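PDB 3EGL: DegV domain-containing protein Cgl2349/cg2579 from Corynebacterium glutamicum, which binds long-chain fatty acids such as palmitate and may take part in lipid transport or fatty acid metabolism. Local coordinates for residues V6-D11 with L24-I29; E49-Y54 with V83-V88; E138-L143 with V258-A263. All coordinates share one frame; numbering follows the deposited sequence. Where two conformers were deposited one is given.

Interaction 1: residues V6-D11 with L24-I29; sequences VRVIVD and LDITVI
Strands 7-11 and 26-29 run parallel, their axes 27° apart, and are joined by three nearly straight backbone hydrogen bonds: Thr27 N to Val8 O, Val10 N to Thr27 O and Ile29 N to Val10 O, each 2.9 Å. Thr27 thus gives its N-H to Val8 and its carbonyl to Val10, as parallel pairing demands. Beta-branched residues, which favour extended backbone, make up most of both faces. On one face Ile9 and Thr27 lie side by side, and Ile9 CG2 meets the tip of Ile29, CD1, at 3.7 Å. On the other, with CG1 anti to the carbonyl carbon (chi1 -58°), Val10 CG2 falls in the crowded position between N and the carbonyl carbon, touches Val28 CG2 at 4.1 Å and reaches Ile26 CG2. At the N-terminal end the strands splay and two waters bridge them: one donates to Val8 O and Asp25 O and accepts from Thr27 OG1, while the other links Val8 N to Asp25 O. At the same end Arg7, bent at chi2 and chi3, brings NH2 to Asp25 OD2 in a salt bridge modelled too short to trust. Asp25 ends helix 18-23 in a Schellman motif, and strand 26-35 then pairs with strand 7-11, completing a beta-alpha-beta unit; helix 47-60 covers the Ile9-Ile29 face, helix 104-116 the Val8-Val10 face, and strand 66-69 bonds along the far side of strand 7-11.

Interaction 2: residues E49-Y54 with V83-V88; sequences ELAASY and VTAAAV
Leu50 and Tyr54, one helical turn apart, share the same first torsion, with CG anti to the carbonyl carbon and beside the backbone N (chi1 -72° and -64°), so both side chains lean the same way, along the flank of their helix and toward segment 83-88. With chi2 at -16°, the Tyr54 ring presents one face to Leu50 CB, which lies 4.0 Å above the plane and offset toward the rim. Between these two side chains and the backbone of Ala51 sits a single methyl group, that of Ala85, which carries the contact. Its CB approaches Leu50 CB at 3.7 Å and the backbone N of Ala51 at 3.4 Å. Alongside, the methyls of Ala51 and Ala85 stand 4.1 Å apart. On the tyrosine side, Ala85 CB is 4.0 Å from both Tyr54 CD2 and Tyr54 CE2, meeting the ring obliquely. The same Tyr54 CE2 comes edge-on to Ala86 N, at 4.2 Å. No hydrogen bond crosses, so the fit rests on apolar contact. Alanine suits these places because its short side chain lets the two backbones come close: the CA atoms of Ala51 and Ala85 are 4.7 Å apart. Tyrosine adds a polar tip to an apolar flank, and its OH is hydrogen-bonded to His70 NE2, which helps to fix the ring. Leu50 reaches on to Ala81 and Ala82, while Tyr54 and Ala86 both touch Val94 of strand 94-97. The arrangement is close helix-helix packing at small alanine side chains, here between two helices of an alpha-beta-alpha sandwich that lie on one side of its mixed five-stranded sheet.

Interaction 3: residues E138-L143 with V258-A263; sequences ETWIYL and VSAVFA. With PLM (palmitic acid), chain D.
An antiparallel strand pair inside the six-stranded mixed sheet of the DegV fold joins residues 138-142 to 258-261, and its Thr139 face meets the bound palmitate. Two hydrogen-bonded pairs, Glu138 with Ala260 and Trp140 with Val258, supply four backbone bonds; the straightest runs from Ala260 N to Glu138 O, 3.0 Å long with 172° at the hydrogen. On one face Trp140, its CG beside the backbone N (chi1 -64°), lays its indole over Glu138 CB. The six-membered side of that indole meets Val258 CG1 through CE3, and its outer edge comes to the Phe262 ring, CH2 to CZ at 3.8 Å. Small Ala260 also places its CB at that edge, near the ring plane, next to CZ3. The Phe262 ring also takes Glu138 CG against CE2 at 3.4 Å. Glu138, bent at chi2, carries its carboxylate to salt bridges with Arg173 and Arg202, so the buried charge is paired while its methylene groups pack against the aromatics. Across the sheet, Thr139 and Ser259 form a non-hydrogen-bonded pair whose hydroxyls are bridged by one water, 2.5 Å from Thr139 OG1 and 2.7 Å from Ser259 OG. Apolar branches suit the lipid's tail end: the carboxylate of palmitate is held far off by Thr42 and Ser76, whereas Ile141 CD1 lies against tail carbon CD and Thr139 CG2 meets the terminal methyl, CG, at 3.5 Å.

From the N terminus, interaction 1 closes first, a short loop through helix 18-23 that sets two neighbouring strands of the five-stranded sheet. Interaction 2 opens later and closes a loop that contains strand 66-69, pairing helices 47-60 and 78-86. Interaction 3 follows with the longest loop, 114 residues between its segments, bringing strand 255-261 beside strand 137-142 in the six-stranded sheet. The three are in series; none crosses or encloses another. Interactions 1 and 2 touch, Ile29 CD1 lying 3.5 Å from Leu50 CD2, and His70 joins them, hydrogen-bonded to Asp11 and to Tyr54. Interaction 3 lies across the chain's centre, about 12 Å at nearest atoms from interaction 1, and palmitate reaches it.

Interaction 1: residues V6-D11 with L24-I29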
loop_
_atom_site.group_PDB
_atom_site.type_symbol
_atom_site.label_atom_id
_atom_site.label_comp_id
_atom_site.label_asym_id
_atom_site.label_seq_id
_atom_site.Cartn_x
_atom_site.Cartn_y
_atom_site.Cartn_z
ATOM N N VAL A 6 -7.139 -20.703 -1.070
ATOM C CA VAL A 6 -7.688 -19.386 -1.300
ATOM C C VAL A 6 -6.715 -18.564 -2.155
ATOM O O VAL A 6 -5.492 -18.675 -2.012
ATOM C CB VAL A 6 -7.925 -18.677 0.042
ATOM C CG1 VAL A 6 -7.989 -17.167 -0.151
ATOM C CG2 VAL A 6 -9.155 -19.293 0.748
ATOM N N ARG A 7 -7.257 -17.756 -3.056
ATOM C CA ARG A 7 -6.414 -17.009 -3.962
ATOM C C ARG A 7 -6.403 -15.541 -3.573
ATOM O O ARG A 7 -7.462 -14.983 -3.275
ATOM C CB ARG A 7 -6.885 -17.166 -5.408
ATOM C CG ARG A 7 -6.862 -18.599 -5.949
ATOM C CD ARG A 7 -6.450 -18.537 -7.393
ATOM N NE ARG A 7 -5.154 -19.132 -7.501
ATOM C CZ ARG A 7 -4.066 -18.603 -8.030
ATOM N NH1 ARG A 7 -4.053 -17.413 -8.577
ATOM N NH2 ARG A 7 -2.973 -19.327 -8.001
ATOM N N VAL A 8 -5.217 -14.930 -3.596
ATOM C CA VAL A 8 -5.062 -13.538 -3.183
ATOM C C VAL A 8 -4.787 -12.609 -4.363
ATOM O O VAL A 8 -3.982 -12.917 -5.247
ATOM C CB VAL A 8 -3.952 -13.404 -2.128
ATOM C CG1 VAL A 8 -3.752 -11.923 -1.694
ATOM C CG2 VAL A 8 -4.278 -14.294 -0.909
ATOM N N ILE A 9 -5.488 -11.481 -4.375
ATOM C CA ILE A 9 -5.400 -10.494 -5.454
ATOM C C ILE A 9 -5.209 -9.134 -4.837
ATOM O O ILE A 9 -5.918 -8.775 -3.889
ATOM C CB ILE A 9 -6.700 -10.426 -6.302
ATOM C CG1 ILE A 9 -7.101 -11.824 -6.789
ATOM C CG2 ILE A 9 -6.518 -9.508 -7.527
ATOM C CD1 ILE A 9 -8.316 -11.828 -7.824
ATOM N N VAL A 10 -4.259 -8.381 -5.393
ATOM C CA VAL A 10 -4.050 -6.975 -5.037
ATOM C C VAL A 10 -3.995 -6.187 -6.341
ATOM O O VAL A 10 -4.009 -6.757 -7.419
ATOM C CB VAL A 10 -2.693 -6.701 -4.249
ATOM C CG1 VAL A 10 -2.621 -7.490 -2.995
ATOM C CG2 VAL A 10 -1.475 -7.020 -5.111
ATOM N N ASP A 11 -3.909 -4.867 -6.222
ATOM C CA ASP A 11 -3.669 -4.040 -7.376
ATOM C C ASP A 11 -2.199 -3.576 -7.306
ATOM O O ASP A 11 -1.474 -3.929 -6.342
ATOM C CB ASP A 11 -4.700 -2.913 -7.475
ATOM C CG ASP A 11 -4.682 -1.958 -6.262
ATOM O OD1 ASP A 11 -3.666 -1.230 -6.130
ATOM O OD2 ASP A 11 -5.687 -1.901 -5.474
ATOM N N LEU A 24 4.780 -16.093 -4.638
ATOM C CA LEU A 24 3.668 -16.393 -3.710
ATOM C C LEU A 24 2.327 -16.578 -4.392
ATOM O O LEU A 24 1.315 -16.757 -3.729
ATOM C CB LEU A 24 3.523 -15.331 -2.618
ATOM C CG LEU A 24 4.799 -14.782 -1.966
ATOM C CD1 LEU A 24 4.422 -13.699 -0.968
ATOM C CD2 LEU A 24 5.603 -15.884 -1.301
ATOM N N ASP A 25 2.307 -16.503 -5.716
ATOM C CA ASP A 25 1.069 -16.707 -6.469
ATOM C C ASP A 25 -0.031 -15.673 -6.100
ATOM O O ASP A 25 -1.245 -15.976 -5.992
ATOM C CB ASP A 25 0.593 -18.128 -6.261
ATOM C CG ASP A 25 -0.280 -18.614 -7.377
ATOM O OD1 ASP A 25 -0.447 -17.919 -8.398
ATOM O OD2 ASP A 25 -0.817 -19.725 -7.248
ATOM N N ILE A 26 0.419 -14.444 -5.877
ATOM C CA ILE A 26 -0.493 -13.348 -5.654
ATOM C C ILE A 26 -0.759 -12.713 -7.027
ATOM O O ILE A 26 0.178 -12.395 -7.752
ATOM C CB ILE A 26 0.125 -12.320 -4.678
ATOM C CG1 ILE A 26 0.293 -12.969 -3.294
ATOM C CG2 ILE A 26 -0.723 -11.039 -4.592
ATOM C CD1 ILE A 26 1.044 -12.112 -2.294
ATOM N N THR A 27 -2.036 -12.540 -7.362
ATOM C CA THR A 27 -2.406 -11.922 -8.616
ATOM C C THR A 27 -2.340 -10.399 -8.432
ATOM O O THR A 27 -2.914 -9.843 -7.459
ATOM C CB THR A 27 -3.841 -12.351 -9.037
ATOM O OG1 THR A 27 -3.921 -13.778 -9.066
ATOM C CG2 THR A 27 -4.211 -11.825 -10.428
ATOM N N VAL A 28 -1.634 -9.738 -9.354
ATOM C CA VAL A 28 -1.556 -8.269 -9.369
ATOM C C VAL A 28 -2.393 -7.649 -10.536
ATOM O O VAL A 28 -2.190 -8.001 -11.687
ATOM C CB VAL A 28 -0.067 -7.815 -9.396
ATOM C CG1 VAL A 28 0.056 -6.265 -9.374
ATOM C CG2 VAL A 28 0.713 -8.486 -8.214
ATOM N N ILE A 29 -3.348 -6.768 -10.237
ATOM C CA ILE A 29 -4.035 -6.036 -11.321
ATOM C C ILE A 29 -3.533 -4.621 -11.348
ATOM O O ILE A 29 -3.588 -3.934 -10.322
ATOM C CB ILE A 29 -5.582 -5.927 -11.117
ATOM C CG1 ILE A 29 -6.137 -7.198 -10.542
ATOM C CG2 ILE A 29 -6.298 -5.602 -12.468
ATOM C CD1 ILE A 29 -7.500 -6.981 -10.018
HETATM O O HOH W 1 -3.844 -15.086 -6.700
HETATM O O HOH W 2 -2.782 -16.329 -3.825
#

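Interaction 2: residues E49-Y54 with V83-V88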
loop_
_atom_site.group_PDB
_atom_site.type_symbol
_atom_site.label_atom_id
_atom_site.label_comp_id
_atom_site.label_asym_id
_atom_site.label_seq_id
_atom_site.Cartn_x
_atom_site.Cartn_y
_atom_site.Cartn_z
ATOM N N GLU A 49 -13.569 -4.641 -14.935
ATOM C CA GLU A 49 -12.261 -5.260 -15.003
ATOM C C GLU A 49 -12.106 -6.113 -13.777
ATOM O O GLU A 49 -11.383 -7.095 -13.826
ATOM C CB GLU A 49 -11.105 -4.239 -14.957
ATOM C CG GLU A 49 -11.108 -3.142 -15.967
ATOM C CD GLU A 49 -9.983 -2.142 -15.622
ATOM O OE1 GLU A 49 -10.246 -1.071 -14.994
ATOM O OE2 GLU A 49 -8.800 -2.501 -15.892
ATOM N N LEU A 50 -12.709 -5.701 -12.661
ATOM C CA LEU A 50 -12.600 -6.507 -11.462
ATOM C C LEU A 50 -13.455 -7.777 -11.561
ATOM O O LEU A 50 -13.011 -8.855 -11.132
ATOM C CB LEU A 50 -12.906 -5.690 -10.202
ATOM C CG LEU A 50 -11.791 -4.694 -9.848
ATOM C CD1 LEU A 50 -12.266 -3.665 -8.834
ATOM C CD2 LEU A 50 -10.566 -5.474 -9.310
ATOM N N ALA A 51 -14.646 -7.672 -12.163
ATOM C CA ALA A 51 -15.476 -8.852 -12.350
ATOM C C ALA A 51 -14.673 -9.908 -13.126
ATOM O O ALA A 51 -14.650 -11.078 -12.739
ATOM C CB ALA A 51 -16.773 -8.537 -13.069
ATOM N N ALA A 52 -13.994 -9.473 -14.190
ATOM C CA ALA A 52 -13.202 -10.362 -15.031
ATOM C C ALA A 52 -12.044 -10.930 -14.242
ATOM O O ALA A 52 -11.779 -12.132 -14.260
ATOM C CB ALA A 52 -12.689 -9.625 -16.268
ATOM N N SER A 53 -11.384 -10.072 -13.504
ATOM C CA SER A 53 -10.216 -10.476 -12.821
ATOM C C SER A 53 -10.552 -11.507 -11.700
ATOM O O SER A 53 -9.858 -12.531 -11.538
ATOM C CB SER A 53 -9.614 -9.229 -12.247
ATOM O OG SER A 53 -8.383 -9.556 -11.723
ATOM N N TYR A 54 -11.643 -11.250 -10.976
ATOM C CA TYR A 54 -12.079 -12.118 -9.870
ATOM C C TYR A 54 -12.606 -13.465 -10.390
ATOM O O TYR A 54 -12.371 -14.516 -9.774
ATOM C CB TYR A 54 -13.194 -11.432 -9.041
ATOM C CG TYR A 54 -12.789 -10.142 -8.306
ATOM C CD1 TYR A 54 -11.448 -9.818 -8.115
ATOM C CD2 TYR A 54 -13.771 -9.292 -7.756
ATOM C CE1 TYR A 54 -11.071 -8.658 -7.431
ATOM C CE2 TYR A 54 -13.436 -8.148 -7.048
ATOM C CZ TYR A 54 -12.083 -7.836 -6.894
ATOM O OH TYR A 54 -11.726 -6.706 -6.243
ATOM N N VAL A 83 -16.391 -3.815 -4.675
ATOM C CA VAL A 83 -17.572 -4.228 -3.945
ATOM C C VAL A 83 -18.715 -4.526 -4.912
ATOM O O VAL A 83 -19.457 -5.486 -4.718
ATOM C CB VAL A 83 -17.981 -3.129 -2.948
ATOM C CG1 VAL A 83 -19.445 -3.209 -2.674
ATOM C CG2 VAL A 83 -17.136 -3.211 -1.657
ATOM N N THR A 84 -18.840 -3.713 -5.961
ATOM C CA THR A 84 -19.790 -3.959 -7.041
ATOM C C THR A 84 -19.436 -5.273 -7.771
ATOM O O THR A 84 -20.316 -6.103 -7.982
ATOM C CB THR A 84 -19.796 -2.773 -8.037
ATOM O OG1 THR A 84 -20.046 -1.550 -7.318
ATOM C CG2 THR A 84 -20.856 -2.975 -9.125
ATOM N N ALA A 85 -18.159 -5.486 -8.132
ATOM C CA ALA A 85 -17.791 -6.752 -8.831
ATOM C C ALA A 85 -17.988 -7.987 -7.939
ATOM O O ALA A 85 -18.458 -9.033 -8.403
ATOM C CB ALA A 85 -16.355 -6.717 -9.388
ATOM N N ALA A 86 -17.611 -7.868 -6.662
ATOM C CA ALA A 86 -17.769 -8.981 -5.728
ATOM C C ALA A 86 -19.250 -9.429 -5.593
ATOM O O ALA A 86 -19.522 -10.612 -5.451
ATOM C CB ALA A 86 -17.172 -8.656 -4.390
ATOM N N ALA A 87 -20.198 -8.503 -5.701
ATOM C CA ALA A 87 -21.595 -8.837 -5.508
ATOM C C ALA A 87 -22.127 -9.618 -6.709
ATOM O O ALA A 87 -23.295 -10.005 -6.753
ATOM C CB ALA A 87 -22.404 -7.577 -5.281
ATOM N N VAL A 88 -21.291 -9.822 -7.710
ATOM C CA VAL A 88 -21.755 -10.514 -8.891
ATOM C C VAL A 88 -21.584 -12.051 -8.688
ATOM O O VAL A 88 -22.177 -12.842 -9.396
ATOM C CB VAL A 88 -21.044 -9.938 -10.167
ATOM C CG1 VAL A 88 -20.028 -10.898 -10.720
ATOM C CG2 VAL A 88 -22.018 -9.699 -11.223
#

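Interaction 3: residues E138-L143 with V258-A263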
loop_
_atom_site.group_PDB
_atom_site.type_symbol
_atom_site.label_atom_id
_atom_site.label_comp_id
_atom_site.label_asym_id
_atom_site.label_seq_id
_atom_site.Cartn_x
_atom_site.Cartn_y
_atom_site.Cartn_z
ATOM N N GLU A 138 1.731 1.074 9.662
ATOM C CA GLU A 138 1.739 2.504 9.459
ATOM C C GLU A 138 2.364 2.735 8.106
ATOM O O GLU A 138 3.154 1.936 7.633
ATOM C CB GLU A 138 2.568 3.227 10.526
ATOM C CG GLU A 138 2.177 2.987 12.003
ATOM C CD GLU A 138 0.882 3.681 12.409
ATOM O OE1 GLU A 138 0.390 4.498 11.610
ATOM O OE2 GLU A 138 0.353 3.408 13.517
ATOM N N THR A 139 2.013 3.859 7.495
ATOM C CA THR A 139 2.562 4.248 6.196
ATOM C C THR A 139 2.924 5.723 6.264
ATOM O O THR A 139 2.046 6.581 6.476
ATOM C CB THR A 139 1.541 3.949 5.032
ATOM O OG1 THR A 139 1.306 2.534 4.957
ATOM C CG2 THR A 139 2.048 4.427 3.667
ATOM N N TRP A 140 4.213 5.999 6.084
ATOM C CA TRP A 140 4.707 7.360 5.959
ATOM C C TRP A 140 5.289 7.583 4.570
ATOM O O TRP A 140 5.768 6.636 3.942
ATOM C CB TRP A 140 5.804 7.656 6.986
ATOM C CG TRP A 140 5.399 7.612 8.428
ATOM C CD1 TRP A 140 4.855 8.620 9.138
ATOM C CD2 TRP A 140 5.554 6.506 9.356
ATOM N NE1 TRP A 140 4.664 8.237 10.446
ATOM C CE2 TRP A 140 5.082 6.949 10.612
ATOM C CE3 TRP A 140 6.057 5.198 9.250
ATOM C CZ2 TRP A 140 5.092 6.136 11.765
ATOM C CZ3 TRP A 140 6.072 4.393 10.407
ATOM C CH2 TRP A 140 5.574 4.871 11.637
ATOM N N ILE A 141 5.250 8.830 4.092
ATOM C CA ILE A 141 5.841 9.184 2.784
ATOM C C ILE A 141 6.595 10.492 2.909
ATOM O O ILE A 141 6.085 11.485 3.460
ATOM C CB ILE A 141 4.783 9.375 1.652
ATOM C CG1 ILE A 141 3.704 8.310 1.724
ATOM C CG2 ILE A 141 5.430 9.334 0.214
ATOM C CD1 ILE A 141 2.464 8.723 0.943
ATOM N N TYR A 142 7.828 10.450 2.418
ATOM C CA TYR A 142 8.664 11.612 2.240
ATOM C C TYR A 142 8.469 12.072 0.813
ATOM O O TYR A 142 8.632 11.281 -0.155
ATOM C CB TYR A 142 10.153 11.283 2.435
ATOM C CG TYR A 142 11.085 12.370 1.905
ATOM C CD1 TYR A 142 11.240 13.591 2.591
ATOM C CD2 TYR A 142 11.781 12.200 0.699
ATOM C CE1 TYR A 142 12.081 14.604 2.106
ATOM C CE2 TYR A 142 12.630 13.222 0.192
ATOM C CZ TYR A 142 12.764 14.413 0.910
ATOM O OH TYR A 142 13.584 15.397 0.445
ATOM N N LEU A 143 8.131 13.357 0.694
ATOM C CA LEU A 143 8.000 14.001 -0.593
ATOM C C LEU A 143 9.164 14.930 -0.802
ATOM O O LEU A 143 9.454 15.806 0.013
ATOM C CB LEU A 143 6.651 14.744 -0.707
ATOM C CG LEU A 143 5.512 13.748 -0.457
ATOM C CD1 LEU A 143 4.185 14.437 -0.235
ATOM C CD2 LEU A 143 5.410 12.720 -1.582
ATOM N N VAL A 258 7.852 4.647 3.692
ATOM C CA VAL A 258 8.160 3.641 4.691
ATOM C C VAL A 258 6.844 2.965 5.069
ATOM O O VAL A 258 5.951 3.608 5.607
ATOM C CB VAL A 258 8.806 4.274 5.945
ATOM C CG1 VAL A 258 8.889 3.252 7.117
ATOM C CG2 VAL A 258 10.185 4.784 5.618
ATOM N N SER A 259 6.714 1.676 4.740
ATOM C CA SER A 259 5.548 0.880 5.161
ATOM C C SER A 259 6.053 -0.030 6.251
ATOM O O SER A 259 7.044 -0.762 6.058
ATOM C CB SER A 259 4.989 0.056 4.012
ATOM O OG SER A 259 4.830 0.829 2.813
ATOM N N ALA A 260 5.415 0.036 7.415
ATOM C CA ALA A 260 5.908 -0.708 8.555
ATOM C C ALA A 260 4.812 -1.540 9.170
ATOM O O ALA A 260 3.668 -1.089 9.259
ATOM C CB ALA A 260 6.474 0.254 9.595
ATOM N N VAL A 261 5.151 -2.743 9.610
ATOM C CA VAL A 261 4.207 -3.557 10.384
ATOM C C VAL A 261 4.794 -3.767 11.757
ATOM O O VAL A 261 5.932 -4.197 11.859
ATOM C CB VAL A 261 3.975 -4.947 9.718
ATOM C CG1 VAL A 261 2.956 -5.808 10.559
ATOM C CG2 VAL A 261 3.530 -4.778 8.218
ATOM N N PHE A 262 4.041 -3.454 12.803
ATOM C CA PHE A 262 4.567 -3.413 14.169
ATOM C C PHE A 262 4.032 -4.565 15.003
ATOM O O PHE A 262 3.145 -5.291 14.565
ATOM C CB PHE A 262 4.241 -2.080 14.840
ATOM C CG PHE A 262 4.883 -0.885 14.164
ATOM C CD1 PHE A 262 6.140 -0.423 14.573
ATOM C CD2 PHE A 262 4.238 -0.224 13.119
ATOM C CE1 PHE A 262 6.756 0.684 13.946
ATOM C CE2 PHE A 262 4.831 0.890 12.481
ATOM C CZ PHE A 262 6.106 1.353 12.902
ATOM N N ALA A 263 4.595 -4.726 16.202
ATOM C CA ALA A 263 4.170 -5.750 17.163
ATOM C C ALA A 263 2.735 -5.515 17.603
ATOM O O ALA A 263 1.959 -6.452 17.677
ATOM C CB ALA A 263 5.104 -5.786 18.387
HETATM C C1 PLM D . -6.574 6.233 -8.982
HETATM O O1 PLM D . -7.553 6.041 -8.239
HETATM O O2 PLM D . -6.640 7.158 -9.808
HETATM C C2 PLM D . -5.318 5.418 -8.898
HETATM C C3 PLM D . -4.675 5.667 -7.536
HETATM C C4 PLM D . -3.925 6.966 -7.381
HETATM C C5 PLM D . -3.803 7.187 -5.875
HETATM C C6 PLM D . -2.923 8.361 -5.529
HETATM C C7 PLM D . -2.907 8.522 -4.025
HETATM C C8 PLM D . -1.751 9.383 -3.495
HETATM C C9 PLM D . -0.433 8.607 -3.549
HETATM C CA PLM D . 0.609 9.140 -2.555
HETATM C CB PLM D . 2.030 8.718 -2.906
HETATM C CC PLM D . 2.315 7.209 -2.928
HETATM C CD PLM D . 2.796 6.729 -1.569
HETATM C CE PLM D . 3.679 5.499 -1.650
HETATM C CF PLM D . 2.977 4.278 -1.046
HETATM C CG PLM D . 3.315 4.018 0.421
HETATM O O HOH W 3 2.179 1.138 3.074
#